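Long-range contacts in tRNA dimethylallyltransferase (Bacillus halodurans, PDB 3EXA), which probably transfers a dimethylallyl group from dimethylallyl diphosphate to the N6 of adenosine 37 in tRNAs that read codons beginning with uridine: residues M194-E200 against V284-T290; L220-A224 against G242-Y247. The contacts are given in a common frame with arbitrary orientation. Numbering follows the deposited sequence.

Interaction 1. Residues M194-E200 against V284-T290; sequences MIGLTME and VTWFDMT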
loop_
_atom_site.group_PDB
_atom_site.type_symbol
_atom_site.label_atom_id
_atom_site.label_comp_id
_atom_site.label_asym_id
_atom_site.label_seq_id
_atom_site.Cartn_x
_atom_site.Cartn_y
_atom_site.Cartn_z
HETATM N N MSE A 194 -23.779 8.305 -24.637
HETATM C CA MSE A 194 -24.350 8.616 -23.344
HETATM C C MSE A 194 -25.463 9.645 -23.499
HETATM O O MSE A 194 -25.242 10.723 -24.045
HETATM C CB MSE A 194 -23.253 9.168 -22.442
HETATM C CG MSE A 194 -23.465 8.901 -20.974
HETATM SE SE MSE A 194 -21.881 9.277 -19.926
HETATM C CE MSE A 194 -22.744 10.114 -18.415
ATOM N N ILE A 195 -26.658 9.313 -23.029
ATOM C CA ILE A 195 -27.785 10.238 -23.115
ATOM C C ILE A 195 -28.257 10.561 -21.708
ATOM O O ILE A 195 -28.149 9.732 -20.810
ATOM C CB ILE A 195 -28.978 9.626 -23.886
ATOM C CG1 ILE A 195 -29.419 8.338 -23.199
ATOM C CG2 ILE A 195 -28.595 9.356 -25.347
ATOM C CD1 ILE A 195 -30.666 7.736 -23.770
ATOM N N GLY A 196 -28.780 11.763 -21.510
ATOM C CA GLY A 196 -29.262 12.130 -20.191
ATOM C C GLY A 196 -30.710 12.569 -20.250
ATOM O O GLY A 196 -31.114 13.257 -21.186
ATOM N N LEU A 197 -31.494 12.148 -19.259
ATOM C CA LEU A 197 -32.906 12.504 -19.165
ATOM C C LEU A 197 -33.078 13.536 -18.048
ATOM O O LEU A 197 -32.655 13.305 -16.914
ATOM C CB LEU A 197 -33.743 11.257 -18.868
ATOM C CG LEU A 197 -33.494 10.088 -19.836
ATOM C CD1 LEU A 197 -34.494 8.971 -19.562
ATOM C CD2 LEU A 197 -33.617 10.573 -21.274
ATOM N N THR A 198 -33.677 14.678 -18.387
ATOM C CA THR A 198 -33.904 15.768 -17.444
ATOM C C THR A 198 -35.367 16.077 -17.434
ATOM O O THR A 198 -36.158 15.446 -18.135
ATOM C CB THR A 198 -33.263 17.098 -17.869
ATOM O OG1 THR A 198 -32.172 16.853 -18.755
ATOM C CG2 THR A 198 -32.786 17.870 -16.648
HETATM N N MSE A 199 -35.703 17.119 -16.685
HETATM C CA MSE A 199 -37.082 17.543 -16.552
HETATM C C MSE A 199 -37.112 18.862 -15.795
HETATM O O MSE A 199 -36.191 19.170 -15.040
HETATM C CB MSE A 199 -37.835 16.468 -15.774
HETATM C CG MSE A 199 -39.326 16.396 -16.003
HETATM SE SE MSE A 199 -40.069 14.880 -15.012
HETATM C CE MSE A 199 -39.784 13.477 -16.299
ATOM N N GLU A 200 -38.167 19.639 -16.010
ATOM C CA GLU A 200 -38.339 20.924 -15.339
ATOM C C GLU A 200 -38.281 20.746 -13.819
ATOM O O GLU A 200 -38.812 19.772 -13.280
ATOM C CB GLU A 200 -39.676 21.551 -15.758
ATOM C CG GLU A 200 -39.580 22.426 -17.006
ATOM C CD GLU A 200 -40.924 22.663 -17.697
ATOM O OE1 GLU A 200 -41.936 22.918 -17.000
ATOM O OE2 GLU A 200 -40.960 22.605 -18.946
ATOM N N VAL A 284 -22.535 14.027 -23.139
ATOM C CA VAL A 284 -23.837 13.580 -22.654
ATOM C C VAL A 284 -24.933 14.385 -23.345
ATOM O O VAL A 284 -25.126 15.574 -23.071
ATOM C CB VAL A 284 -23.977 13.758 -21.122
ATOM C CG1 VAL A 284 -25.366 13.301 -20.674
ATOM C CG2 VAL A 284 -22.905 12.948 -20.399
ATOM N N THR A 285 -25.640 13.732 -24.253
ATOM C CA THR A 285 -26.719 14.366 -24.994
ATOM C C THR A 285 -27.985 14.310 -24.139
ATOM O O THR A 285 -28.446 13.235 -23.756
ATOM C CB THR A 285 -26.901 13.635 -26.326
ATOM O OG1 THR A 285 -25.629 13.577 -26.987
ATOM C CG2 THR A 285 -27.901 14.358 -27.219
ATOM N N TRP A 286 -28.540 15.471 -23.820
ATOM C CA TRP A 286 -29.715 15.481 -22.975
ATOM C C TRP A 286 -31.043 15.526 -23.704
ATOM O O TRP A 286 -31.141 15.936 -24.859
ATOM C CB TRP A 286 -29.640 16.635 -21.976
ATOM C CG TRP A 286 -28.519 16.499 -20.987
ATOM C CD1 TRP A 286 -27.218 16.897 -21.153
ATOM C CD2 TRP A 286 -28.596 15.917 -19.680
ATOM N NE1 TRP A 286 -26.489 16.602 -20.030
ATOM C CE2 TRP A 286 -27.308 16.001 -19.108
ATOM C CE3 TRP A 286 -29.632 15.337 -18.933
ATOM C CZ2 TRP A 286 -27.025 15.520 -17.824
ATOM C CZ3 TRP A 286 -29.348 14.858 -17.652
ATOM C CH2 TRP A 286 -28.056 14.958 -17.114
ATOM N N PHE A 287 -32.069 15.067 -23.008
ATOM C CA PHE A 287 -33.401 15.063 -23.548
ATOM C C PHE A 287 -34.334 15.470 -22.441
ATOM O O PHE A 287 -34.227 14.985 -21.311
ATOM C CB PHE A 287 -33.772 13.681 -24.075
ATOM C CG PHE A 287 -33.077 13.310 -25.358
ATOM C CD1 PHE A 287 -31.788 12.778 -25.349
ATOM C CD2 PHE A 287 -33.720 13.488 -26.584
ATOM C CE1 PHE A 287 -31.155 12.421 -26.539
ATOM C CE2 PHE A 287 -33.096 13.136 -27.775
ATOM C CZ PHE A 287 -31.811 12.603 -27.756
ATOM N N ASP A 288 -35.242 16.381 -22.765
ATOM C CA ASP A 288 -36.209 16.871 -21.797
ATOM C C ASP A 288 -37.440 15.973 -21.827
ATOM O O ASP A 288 -38.058 15.787 -22.871
ATOM C CB ASP A 288 -36.590 18.309 -22.138
ATOM C CG ASP A 288 -37.315 19.002 -21.008
ATOM O OD1 ASP A 288 -37.378 20.246 -21.046
ATOM O OD2 ASP A 288 -37.827 18.309 -20.090
HETATM N N MSE A 289 -37.786 15.422 -20.671
HETATM C CA MSE A 289 -38.931 14.534 -20.556
HETATM C C MSE A 289 -40.127 15.230 -19.927
HETATM O O MSE A 289 -41.109 14.581 -19.574
HETATM C CB MSE A 289 -38.563 13.309 -19.711
HETATM C CG MSE A 289 -37.328 12.571 -20.204
HETATM SE SE MSE A 289 -37.466 12.084 -22.068
HETATM C CE MSE A 289 -38.283 10.331 -21.824
ATOM N N THR A 290 -40.035 16.546 -19.776
ATOM C CA THR A 290 -41.113 17.322 -19.173
ATOM C C THR A 290 -42.467 17.099 -19.840
ATOM O O THR A 290 -42.742 17.650 -20.912
ATOM C CB THR A 290 -40.818 18.818 -19.220
ATOM O OG1 THR A 290 -39.607 19.081 -18.512
ATOM C CG2 THR A 290 -41.957 19.598 -18.578
HETATM O O HOH W 1 -24.318 11.382 -26.496
#
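V284 lies on a strand parallel to 194-198. V284 CG2 meets CE of selenomethionine M194 at 3.5 Å, and helix 256-279 packs on this face through F278. T285 N donates to M194 O (3.0 Å), and T285 O accepts from G196 N (2.7 Å). A water bridges M194 O (2.7 Å) and T285 OG1 (2.6 Å). W286 lies on the same face as V284. The six-membered ring of W286 sits over G196, with G196 CA 3.9 Å from the ring centroid, a CH-pi contact. A CB on G196 would lie 2.5 Å from W286 CE3, so the missing side chain makes room for the indole. R279 adds a cation-pi contact to W286. F287 points to the other face, with I195 and L197, where helix 294-317 packs. F287 N donates to G196 O (2.7 Å) and F287 O accepts from T198 N (3.0 Å). D288 ends the strand. D288 OD2 accepts from T290 N (2.8 Å), forming an Asx turn, and from T290 OG1 (2.5 Å). Backbone pairing goes one bond beyond D288, from M289 N to T198 O (3.0 Å), and M289 CG packs on L197 CB at 4.0 Å. A side-chain bond follows: T290 OG1 accepts from E200 N (2.9 Å), where E200 holds the N-cap position of helix 201-218. Strand 194-198 also bonds to strand 4-9, and L197 touches the P-loop region. Strand 284-288 is the outermost strand on this side of the chain's parallel sheet, which has helices on both faces, as in P-loop NTPases.

Interaction 2. Residues L220-A224 against G242-Y247; sequences LIDEA and GYKEMY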
loop_
_atom_site.group_PDB
_atom_site.type_symbol
_atom_site.label_atom_id
_atom_site.label_comp_id
_atom_site.label_asym_id
_atom_site.label_seq_id
_atom_site.Cartn_x
_atom_site.Cartn_y
_atom_site.Cartn_z
ATOM N N LEU A 220 -42.725 0.980 2.930
ATOM C CA LEU A 220 -41.350 1.353 3.249
ATOM C C LEU A 220 -41.035 1.076 4.717
ATOM O O LEU A 220 -40.081 0.365 5.026
ATOM C CB LEU A 220 -41.119 2.838 2.965
ATOM C CG LEU A 220 -39.688 3.300 3.254
ATOM C CD1 LEU A 220 -38.716 2.471 2.416
ATOM C CD2 LEU A 220 -39.549 4.780 2.935
ATOM N N ILE A 221 -41.849 1.641 5.610
ATOM C CA ILE A 221 -41.679 1.473 7.054
ATOM C C ILE A 221 -41.524 0.010 7.466
ATOM O O ILE A 221 -40.643 -0.327 8.253
ATOM C CB ILE A 221 -42.877 2.075 7.837
ATOM C CG1 ILE A 221 -43.049 3.546 7.471
ATOM C CG2 ILE A 221 -42.637 1.938 9.330
ATOM C CD1 ILE A 221 -44.262 4.184 8.081
ATOM N N ASP A 222 -42.388 -0.853 6.947
ATOM C CA ASP A 222 -42.310 -2.271 7.270
ATOM C C ASP A 222 -40.995 -2.838 6.777
ATOM O O ASP A 222 -40.344 -3.610 7.479
ATOM C CB ASP A 222 -43.452 -3.040 6.613
ATOM C CG ASP A 222 -44.770 -2.787 7.281
ATOM O OD1 ASP A 222 -44.874 -3.098 8.498
ATOM O OD2 ASP A 222 -45.692 -2.285 6.594
ATOM N N GLU A 223 -40.617 -2.445 5.560
ATOM C CA GLU A 223 -39.386 -2.901 4.936
ATOM C C GLU A 223 -38.181 -2.514 5.781
ATOM O O GLU A 223 -37.242 -3.297 5.916
ATOM C CB GLU A 223 -39.249 -2.311 3.524
ATOM C CG GLU A 223 -38.040 -2.835 2.757
ATOM C CD GLU A 223 -37.900 -2.235 1.372
ATOM O OE1 GLU A 223 -37.711 -1.004 1.261
ATOM O OE2 GLU A 223 -37.977 -2.995 0.385
ATOM N N ALA A 224 -38.208 -1.312 6.351
ATOM C CA ALA A 224 -37.111 -0.839 7.200
ATOM C C ALA A 224 -37.120 -1.642 8.497
ATOM O O ALA A 224 -36.081 -2.138 8.932
ATOM C CB ALA A 224 -37.277 0.663 7.505
ATOM N N GLY A 242 -32.661 6.648 1.906
ATOM C CA GLY A 242 -34.032 6.171 1.815
ATOM C C GLY A 242 -34.342 5.132 2.894
ATOM O O GLY A 242 -35.478 4.674 3.003
ATOM N N TYR A 243 -33.337 4.736 3.676
ATOM C CA TYR A 243 -33.523 3.784 4.781
ATOM C C TYR A 243 -33.012 4.432 6.072
ATOM O O TYR A 243 -33.450 4.088 7.166
ATOM C CB TYR A 243 -32.757 2.457 4.557
ATOM C CG TYR A 243 -33.336 1.559 3.479
ATOM C CD1 TYR A 243 -33.019 1.766 2.144
ATOM C CD2 TYR A 243 -34.269 0.568 3.789
ATOM C CE1 TYR A 243 -33.619 1.027 1.130
ATOM C CE2 TYR A 243 -34.886 -0.187 2.786
ATOM C CZ TYR A 243 -34.556 0.058 1.453
ATOM O OH TYR A 243 -35.190 -0.617 0.434
ATOM N N LYS A 244 -32.080 5.372 5.938
ATOM C CA LYS A 244 -31.531 6.038 7.109
ATOM C C LYS A 244 -32.587 6.904 7.801
ATOM O O LYS A 244 -32.640 6.948 9.021
ATOM C CB LYS A 244 -30.291 6.872 6.739
ATOM C CG LYS A 244 -30.560 8.146 5.977
ATOM C CD LYS A 244 -29.275 8.933 5.690
ATOM C CE LYS A 244 -29.594 10.065 4.700
ATOM N NZ LYS A 244 -28.440 10.944 4.350
ATOM N N GLU A 245 -33.447 7.564 7.038
ATOM C CA GLU A 245 -34.471 8.394 7.653
ATOM C C GLU A 245 -35.387 7.551 8.531
ATOM O O GLU A 245 -35.740 7.946 9.647
ATOM C CB GLU A 245 -35.295 9.107 6.596
ATOM C CG GLU A 245 -34.494 10.069 5.736
ATOM C CD GLU A 245 -33.758 9.400 4.593
ATOM O OE1 GLU A 245 -34.087 8.237 4.243
ATOM O OE2 GLU A 245 -32.858 10.055 4.021
HETATM N N MSE A 246 -35.775 6.385 8.036
HETATM C CA MSE A 246 -36.631 5.513 8.821
HETATM C C MSE A 246 -35.880 5.040 10.072
HETATM O O MSE A 246 -36.464 4.922 11.149
HETATM C CB MSE A 246 -37.097 4.320 7.981
HETATM C CG MSE A 246 -38.028 4.705 6.839
HETATM SE SE MSE A 246 -39.613 5.717 7.420
HETATM C CE MSE A 246 -39.137 7.458 6.680
ATOM N N TYR A 247 -34.581 4.787 9.948
ATOM C CA TYR A 247 -33.820 4.348 11.106
ATOM C C TYR A 247 -33.821 5.395 12.229
ATOM O O TYR A 247 -33.898 5.047 13.409
ATOM C CB TYR A 247 -32.391 3.978 10.709
ATOM C CG TYR A 247 -32.213 2.516 10.353
ATOM C CD1 TYR A 247 -31.135 1.796 10.860
ATOM C CD2 TYR A 247 -33.112 1.851 9.514
ATOM C CE1 TYR A 247 -30.944 0.453 10.550
ATOM C CE2 TYR A 247 -32.923 0.496 9.193
ATOM C CZ TYR A 247 -31.828 -0.191 9.723
ATOM O OH TYR A 247 -31.607 -1.524 9.445
#
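This is a buried contact between the first turns of two short helices, 220-229 and 244-251, in the helical region beyond the parallel sheet. It is mostly apolar, with one polar bond at its side. Selenomethionine M246 is the main apolar contributor from the second helix. A224 CB meets M246 CB at 3.7 Å, so the small alanine lets the helices come close. L220 CD2 lies 4.2 Å from M246 CG, and I221 CG1 lies 4.1 Å from M246 SE. Helix 256-279 packs against the same group, with A259 on M246 and L263 on L220. Y243 is at the N-cap position of helix 244-251. By similarity, G242, Y243 and K244 belong to a region that interacts with substrate tRNA. The Y243 ring reaches back to helix 220-229, and Y243 OH donates to E223 OE1 (2.7 Å). Y247 CE2 touches A224 O at 4.1 Å, while Y247 OH bonds I232 O. E223 also accepts from the backbone: OE1 from G46 N and OE2 from I45 N. The buried carboxylate of E223 thus has several donors, and through it Y243 is tied to both helix 220-229 and the loop at 45-46.

Interactions 1 and 2 do not touch: their centres are 30 Å apart and their nearest atoms about 20 Å. Interaction 2 falls within the mainly helical connection between the two strands of interaction 1. Helix 256-279 links them physically, since it packs on M194 and W286 at one contact and on L220 and M246 at the other. The two contacts lie at different distances from the probable nucleotide and substrate loop. The side chain of L197 is about 4 Å from that of V14 in this loop. G242 is about 10 Å from the side chain of T12 in the same loop, and lies in a probable tRNA-contacting region.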